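Local structure of amidohydrolase (Xanthomonas campestris pv. campestris, 4DZH) at residues 199-202 / 203-207; 232-235 / 236-240; 428-431 / 432-435. The protein is a zinc-binding amidohydrolase of the ATZ/TRZ family that probably deaminates adenosine-type substrates such as 5'-methylthioadenosine. All blocks are in the same frame, centred on the assembly; numbering follows the deposited sequence.

Contact 1. Residues 199-202 / 203-207; sequences APHA and PYTVN
His201 and Thr205 are joined at the end of strand 194-200, where a type I beta turn at residues 202-205 starts the loop to helix 208-221 of this TIM-barrel amidohydrolase. His201 ND1 and Thr205 OG1 lie 2.7 Å apart in a hydrogen bond whose direction is not settled, and the hydroxyl meets the imidazole at its edge, in the plane of the ring. Two torsions bring the groups together: the ring is swung anti to the backbone N (chi1 171°), while OG1 of Thr205 sits between its own backbone N and carbonyl carbon (chi1 54°). The methyl CG2 of the same threonine also reaches His201 ND1, at 3.5 Å, and the two side chains cross at a slant.

The turn itself is closed by the backbone. Thr205 N donates to Ala202 O at 3.2 Å, approaching from well above the carbonyl plane and not along a lone pair. Tyr204 folds over the same turn, its ring lying across the methyl of Ala202 in a CH-pi contact, with Ala202 CB 3.7 Å from the ring centroid. On the strand side, CG2 of Val206 rests against Pro200 CB at 3.9 Å, and Phe211 of helix 208-221 touches both residues.

Further bonds link this turn to the metal site and to the next helix. His201 O accepts from ND1 of the zinc ligand His228, and the two imidazoles meet at a steep angle; the His201 side chain itself is about 7 Å from the zinc ion. Asn207 then opens helix 208-221 as its N-cap, with OD1 accepting from Asn210 N.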
loop_
_atom_site.group_PDB
_atom_site.type_symbol
_atom_site.label_atom_id
_atom_site.label_comp_id
_atom_site.label_asym_id
_atom_site.label_seq_id
_atom_site.Cartn_x
_atom_site.Cartn_y
_atom_site.Cartn_z
ATOM N N ALA A 199 4.859 -9.967 27.453
ATOM C CA ALA A 199 4.911 -8.747 26.671
ATOM C C ALA A 199 5.232 -7.540 27.554
ATOM O O ALA A 199 4.371 -6.670 27.771
ATOM C CB ALA A 199 3.590 -8.528 25.917
ATOM N N PRO A 200 6.469 -7.462 28.047
ATOM C CA PRO A 200 6.806 -6.189 28.691
ATOM C C PRO A 200 6.648 -5.038 27.679
ATOM O O PRO A 200 6.985 -5.166 26.486
ATOM C CB PRO A 200 8.264 -6.389 29.097
ATOM C CG PRO A 200 8.823 -7.375 28.074
ATOM C CD PRO A 200 7.630 -8.334 27.852
ATOM N N HIS A 201 6.068 -3.933 28.125
ATOM C CA HIS A 201 5.621 -2.926 27.175
ATOM C C HIS A 201 6.765 -2.261 26.387
ATOM O O HIS A 201 6.770 -2.268 25.146
ATOM C CB HIS A 201 4.717 -1.882 27.834
ATOM C CG HIS A 201 4.422 -0.723 26.939
ATOM N ND1 HIS A 201 5.027 0.512 27.079
ATOM C CD2 HIS A 201 3.632 -0.635 25.841
ATOM C CE1 HIS A 201 4.609 1.315 26.114
ATOM N NE2 HIS A 201 3.752 0.646 25.358
ATOM N N ALA A 202 7.720 -1.672 27.096
ATOM C CA ALA A 202 8.823 -0.949 26.465
ATOM C C ALA A 202 9.926 -0.767 27.529
ATOM O O ALA A 202 9.663 -0.908 28.741
ATOM C CB ALA A 202 8.351 0.415 25.983
ATOM N N PRO A 203 11.160 -0.484 27.095
ATOM C CA PRO A 203 12.232 -0.321 28.099
ATOM C C PRO A 203 11.938 0.824 29.071
ATOM O O PRO A 203 12.394 0.755 30.240
ATOM C CB PRO A 203 13.459 -0.013 27.235
ATOM C CG PRO A 203 13.156 -0.720 25.915
ATOM C CD PRO A 203 11.680 -0.458 25.715
ATOM N N TYR A 204 11.221 1.855 28.609
ATOM C CA TYR A 204 10.944 3.048 29.423
ATOM C C TYR A 204 9.709 2.915 30.322
ATOM O O TYR A 204 9.406 3.821 31.104
ATOM C CB TYR A 204 10.815 4.310 28.566
ATOM C CG TYR A 204 9.858 4.156 27.392
ATOM C CD1 TYR A 204 8.493 4.383 27.551
ATOM C CD2 TYR A 204 10.330 3.793 26.141
ATOM C CE1 TYR A 204 7.618 4.248 26.493
ATOM C CE2 TYR A 204 9.468 3.646 25.075
ATOM C CZ TYR A 204 8.126 3.885 25.252
ATOM O OH TYR A 204 7.287 3.729 24.180
ATOM N N THR A 205 8.993 1.801 30.229
ATOM C CA THR A 205 7.801 1.616 31.064
ATOM C C THR A 205 7.918 0.383 31.923
ATOM O O THR A 205 6.969 0.030 32.620
ATOM C CB THR A 205 6.510 1.466 30.247
ATOM O OG1 THR A 205 6.669 0.408 29.282
ATOM C CG2 THR A 205 6.130 2.769 29.541
ATOM N N VAL A 206 9.066 -0.280 31.864
ATOM C CA VAL A 206 9.259 -1.517 32.590
ATOM C C VAL A 206 10.560 -1.378 33.381
ATOM O O VAL A 206 11.637 -1.218 32.799
ATOM C CB VAL A 206 9.343 -2.749 31.661
ATOM C CG1 VAL A 206 9.663 -4.018 32.453
ATOM C CG2 VAL A 206 8.039 -2.932 30.871
ATOM N N ASN A 207 10.463 -1.455 34.708
ATOM C CA ASN A 207 11.659 -1.256 35.520
ATOM C C ASN A 207 12.587 -2.489 35.559
ATOM O O ASN A 207 12.219 -3.561 35.089
ATOM C CB ASN A 207 11.296 -0.709 36.905
ATOM C CG ASN A 207 10.505 -1.709 37.775
ATOM O OD1 ASN A 207 10.547 -2.924 37.568
ATOM N ND2 ASN A 207 9.798 -1.183 38.778
#

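Contact 2. Residues 232-235 / 236-240; sequences TAQE and VADSV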
loop_
_atom_site.group_PDB
_atom_site.type_symbol
_atom_site.label_atom_id
_atom_site.label_comp_id
_atom_site.label_asym_id
_atom_site.label_seq_id
_atom_site.Cartn_x
_atom_site.Cartn_y
_atom_site.Cartn_z
ATOM N N THR A 232 12.285 4.581 18.832
ATOM C CA THR A 232 12.449 5.999 18.546
ATOM C C THR A 232 13.802 6.513 19.040
ATOM O O THR A 232 14.385 5.913 19.954
ATOM C CB THR A 232 11.338 6.885 19.180
ATOM O OG1 THR A 232 11.413 6.838 20.603
ATOM C CG2 THR A 232 9.932 6.443 18.752
ATOM N N ALA A 233 14.293 7.560 18.383
ATOM C CA ALA A 233 15.436 8.334 18.851
ATOM C C ALA A 233 15.266 8.757 20.304
ATOM O O ALA A 233 16.232 8.669 21.085
ATOM C CB ALA A 233 15.649 9.568 17.957
ATOM N N GLN A 234 14.073 9.239 20.659
ATOM C CA GLN A 234 13.861 9.790 22.005
ATOM C C GLN A 234 13.961 8.694 23.068
ATOM O O GLN A 234 14.450 8.946 24.170
ATOM C CB GLN A 234 12.544 10.579 22.113
ATOM C CG GLN A 234 12.342 11.314 23.467
ATOM C CD GLN A 234 13.375 12.432 23.729
ATOM O OE1 GLN A 234 13.395 13.457 23.036
ATOM N NE2 GLN A 234 14.241 12.224 24.730
ATOM N N GLU A 235 13.501 7.480 22.743
ATOM C CA GLU A 235 13.676 6.305 23.614
ATOM C C GLU A 235 15.160 6.000 23.908
ATOM O O GLU A 235 15.561 5.747 25.064
ATOM C CB GLU A 235 13.017 5.060 22.984
ATOM C CG GLU A 235 13.394 3.766 23.714
ATOM C CD GLU A 235 13.030 2.486 22.948
ATOM O OE1 GLU A 235 12.165 2.563 22.058
ATOM O OE2 GLU A 235 13.601 1.415 23.253
ATOM N N VAL A 236 15.972 5.995 22.857
ATOM C CA VAL A 236 17.394 5.757 23.036
ATOM C C VAL A 236 18.034 6.867 23.888
ATOM O O VAL A 236 18.802 6.592 24.827
ATOM C CB VAL A 236 18.112 5.598 21.697
ATOM C CG1 VAL A 236 19.645 5.525 21.935
ATOM C CG2 VAL A 236 17.605 4.356 20.976
ATOM N N ALA A 237 17.675 8.117 23.623
ATOM C CA ALA A 237 18.283 9.235 24.368
ATOM C C ALA A 237 17.837 9.241 25.841
ATOM O O ALA A 237 18.665 9.454 26.768
ATOM C CB ALA A 237 17.929 10.550 23.699
ATOM N N ASP A 238 16.540 9.011 26.070
ATOM C CA ASP A 238 16.018 9.018 27.431
ATOM C C ASP A 238 16.704 7.907 28.241
ATOM O O ASP A 238 16.953 8.045 29.455
ATOM C CB ASP A 238 14.500 8.779 27.457
ATOM C CG ASP A 238 13.687 10.006 27.050
ATOM O OD1 ASP A 238 14.231 11.138 27.024
ATOM O OD2 ASP A 238 12.469 9.817 26.762
ATOM N N SER A 239 16.966 6.784 27.571
ATOM C CA SER A 239 17.664 5.656 28.195
ATOM C C SER A 239 19.085 6.020 28.618
ATOM O O SER A 239 19.541 5.643 29.711
ATOM C CB SER A 239 17.757 4.467 27.247
ATOM O OG SER A 239 18.324 3.350 27.924
ATOM N N VAL A 240 19.810 6.678 27.724
ATOM C CA VAL A 240 21.141 7.200 28.062
ATOM C C VAL A 240 21.089 8.137 29.264
ATOM O O VAL A 240 21.990 8.107 30.151
ATOM C CB VAL A 240 21.735 7.930 26.846
ATOM C CG1 VAL A 240 23.039 8.638 27.215
ATOM C CG2 VAL A 240 21.977 6.938 25.704
#
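Gln234 and Asp238 reach for each other one turn apart on the exposed side of the first turns of helix 233-243, which Thr232 caps at its N-terminus. Thr232 OG1 accepts from Glu235 N at 3.1 Å, the N-cap bond. The i to i+4 series opens with a weak bond, Val236 N to Thr232 O, and continues with stronger ones, Ala237 N to Ala233 O at 3.0 Å and Asp238 N to Gln234 O at 2.8 Å.

The inward side is closely packed. Glu235 is buried, its chain extended beyond CG, and its carboxylate accepts from the backbone N atoms of His230 and Glu231, so both oxygens have partners in the loop just before the helix. Glu235, Val236 and Ser239 all lie against Pro247 of helix 247-254, and Ser239 OG is hydrogen-bonded to Gln245 O.

Toward solvent the fit is looser. Gln234 starts anti to its own N and then bends at chi2 (65°), which carries the amide along the helix to Asp238. The amide and carboxylate planes are 34° apart. Gln234 NE2 is modelled 2.5 Å from Asp238 OD1, too close for an ordinary N-H...O bond, so the exact geometry of this pair is doubtful. Nearer the backbone, the aliphatic CG of Gln234 lies 3.6 Å from Asp238 OD2.

Contact 3. Residues 428-431 / 432-435; sequences DMDT and AALV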
loop_
_atom_site.group_PDB
_atom_site.type_symbol
_atom_site.label_atom_id
_atom_site.label_comp_id
_atom_site.label_asym_id
_atom_site.label_seq_id
_atom_site.Cartn_x
_atom_site.Cartn_y
_atom_site.Cartn_z
ATOM N N ASP A 428 -18.997 -18.448 9.861
ATOM C CA ASP A 428 -19.363 -18.186 11.243
ATOM C C ASP A 428 -19.033 -16.768 11.688
ATOM O O ASP A 428 -18.833 -16.542 12.901
ATOM C CB ASP A 428 -18.706 -19.198 12.202
ATOM C CG ASP A 428 -19.183 -20.640 11.971
ATOM O OD1 ASP A 428 -20.350 -20.855 11.522
ATOM O OD2 ASP A 428 -18.387 -21.565 12.262
ATOM N N MET A 429 -18.941 -15.818 10.736
ATOM C CA MET A 429 -18.873 -14.429 11.108
ATOM C C MET A 429 -19.915 -13.721 10.268
ATOM O O MET A 429 -20.183 -14.111 9.142
ATOM C CB MET A 429 -17.464 -13.830 10.879
ATOM C CG MET A 429 -16.352 -14.701 11.462
ATOM S SD MET A 429 -14.803 -13.790 11.580
ATOM C CE MET A 429 -15.080 -12.738 12.973
ATOM N N ASP A 430 -20.529 -12.716 10.849
ATOM C CA ASP A 430 -21.504 -11.909 10.125
ATOM C C ASP A 430 -20.988 -10.468 10.002
ATOM O O ASP A 430 -20.989 -9.707 10.979
ATOM C CB ASP A 430 -22.845 -11.995 10.863
ATOM C CG ASP A 430 -23.947 -11.227 10.167
ATOM O OD1 ASP A 430 -24.407 -11.663 9.087
ATOM O OD2 ASP A 430 -24.350 -10.176 10.705
ATOM N N THR A 431 -20.547 -10.096 8.800
ATOM C CA THR A 431 -19.983 -8.750 8.576
ATOM C C THR A 431 -20.942 -7.613 8.949
ATOM O O THR A 431 -20.521 -6.571 9.467
ATOM C CB THR A 431 -19.454 -8.584 7.143
ATOM O OG1 THR A 431 -20.504 -8.842 6.212
ATOM C CG2 THR A 431 -18.340 -9.575 6.887
ATOM N N ALA A 432 -22.246 -7.819 8.741
ATOM C CA ALA A 432 -23.188 -6.775 9.127
ATOM C C ALA A 432 -23.227 -6.509 10.619
ATOM O O ALA A 432 -23.309 -5.358 11.033
ATOM C CB ALA A 432 -24.598 -7.118 8.625
ATOM N N ALA A 433 -23.184 -7.572 11.440
ATOM C CA ALA A 433 -23.154 -7.380 12.898
ATOM C C ALA A 433 -21.845 -6.726 13.341
ATOM O O ALA A 433 -21.817 -5.913 14.269
ATOM C CB ALA A 433 -23.334 -8.720 13.621
ATOM N N LEU A 434 -20.761 -7.119 12.680
ATOM C CA LEU A 434 -19.436 -6.548 12.938
ATOM C C LEU A 434 -19.434 -5.043 12.714
ATOM O O LEU A 434 -18.981 -4.272 13.572
ATOM C CB LEU A 434 -18.386 -7.239 12.048
ATOM C CG LEU A 434 -18.146 -8.723 12.405
ATOM C CD1 LEU A 434 -17.073 -9.271 11.487
ATOM C CD2 LEU A 434 -17.782 -8.900 13.861
ATOM N N VAL A 435 -20.016 -4.641 11.585
ATOM C CA VAL A 435 -20.106 -3.225 11.239
ATOM C C VAL A 435 -21.019 -2.486 12.212
ATOM O O VAL A 435 -20.666 -1.407 12.727
ATOM C CB VAL A 435 -20.536 -2.999 9.767
ATOM C CG1 VAL A 435 -20.746 -1.482 9.463
ATOM C CG2 VAL A 435 -19.525 -3.600 8.830
#
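Asp430 OD2 accepts a hydrogen bond from Ala433 N at 2.9 Å, the N-cap bond that starts helix 431-447. The carboxylate is carried there by a chi1 of -178°, which sets CG opposite the backbone N, and the amide meets OD2 from above the carboxylate plane. Asp430 OD2 also lies 3.4 Å from Ala433 CB. A negative charge at this end would be expected to interact favourably with the helix dipole.

The carbonyl of the same aspartate begins the main-chain pattern: Leu434 N donates to Asp430 O at 3.1 Å, nearly along the C=O axis. Val435 N repeats the step on Thr431 O, and CG2 of Val435 lies 3.2 Å from that oxygen. Ahead of the cap, Met429 sends its terminal methyl CE to within 4.3 Å of Leu434 CD1, a light apolar touch across the helix start.

Met429 and Leu434 both face helix 114-130, where each touches Thr122, joined by Ile125 and Ala126 respectively. Thr431 packs on Leu389 and Val435 on Ser387, both of the second subunit, placing this helix start between a helix of its own chain and the dimer partner.

How the contacts relate
Contacts 1 and 2 form one neighbourhood beside the metal site, with centres about 13 Å apart. They touch directly: Pro203 CG lies 3.4 Å from Glu235 OE2, and Tyr204 CD2 is 3.9 Å from Glu235 CG, so the loop 203-207 packs against the first turn of helix 233-243. Each also approaches the zinc ligand His228, the side chain of His201 to about 4 Å and that of Glu235 to about 6 Å. Contact 3 stands apart, its centre about 36 Å from that of contact 1 and about 43 Å from that of contact 2, away from the metal sites and next to the second subunit. All three contain a helix N-cap: Asn207, Thr232 and Asp430.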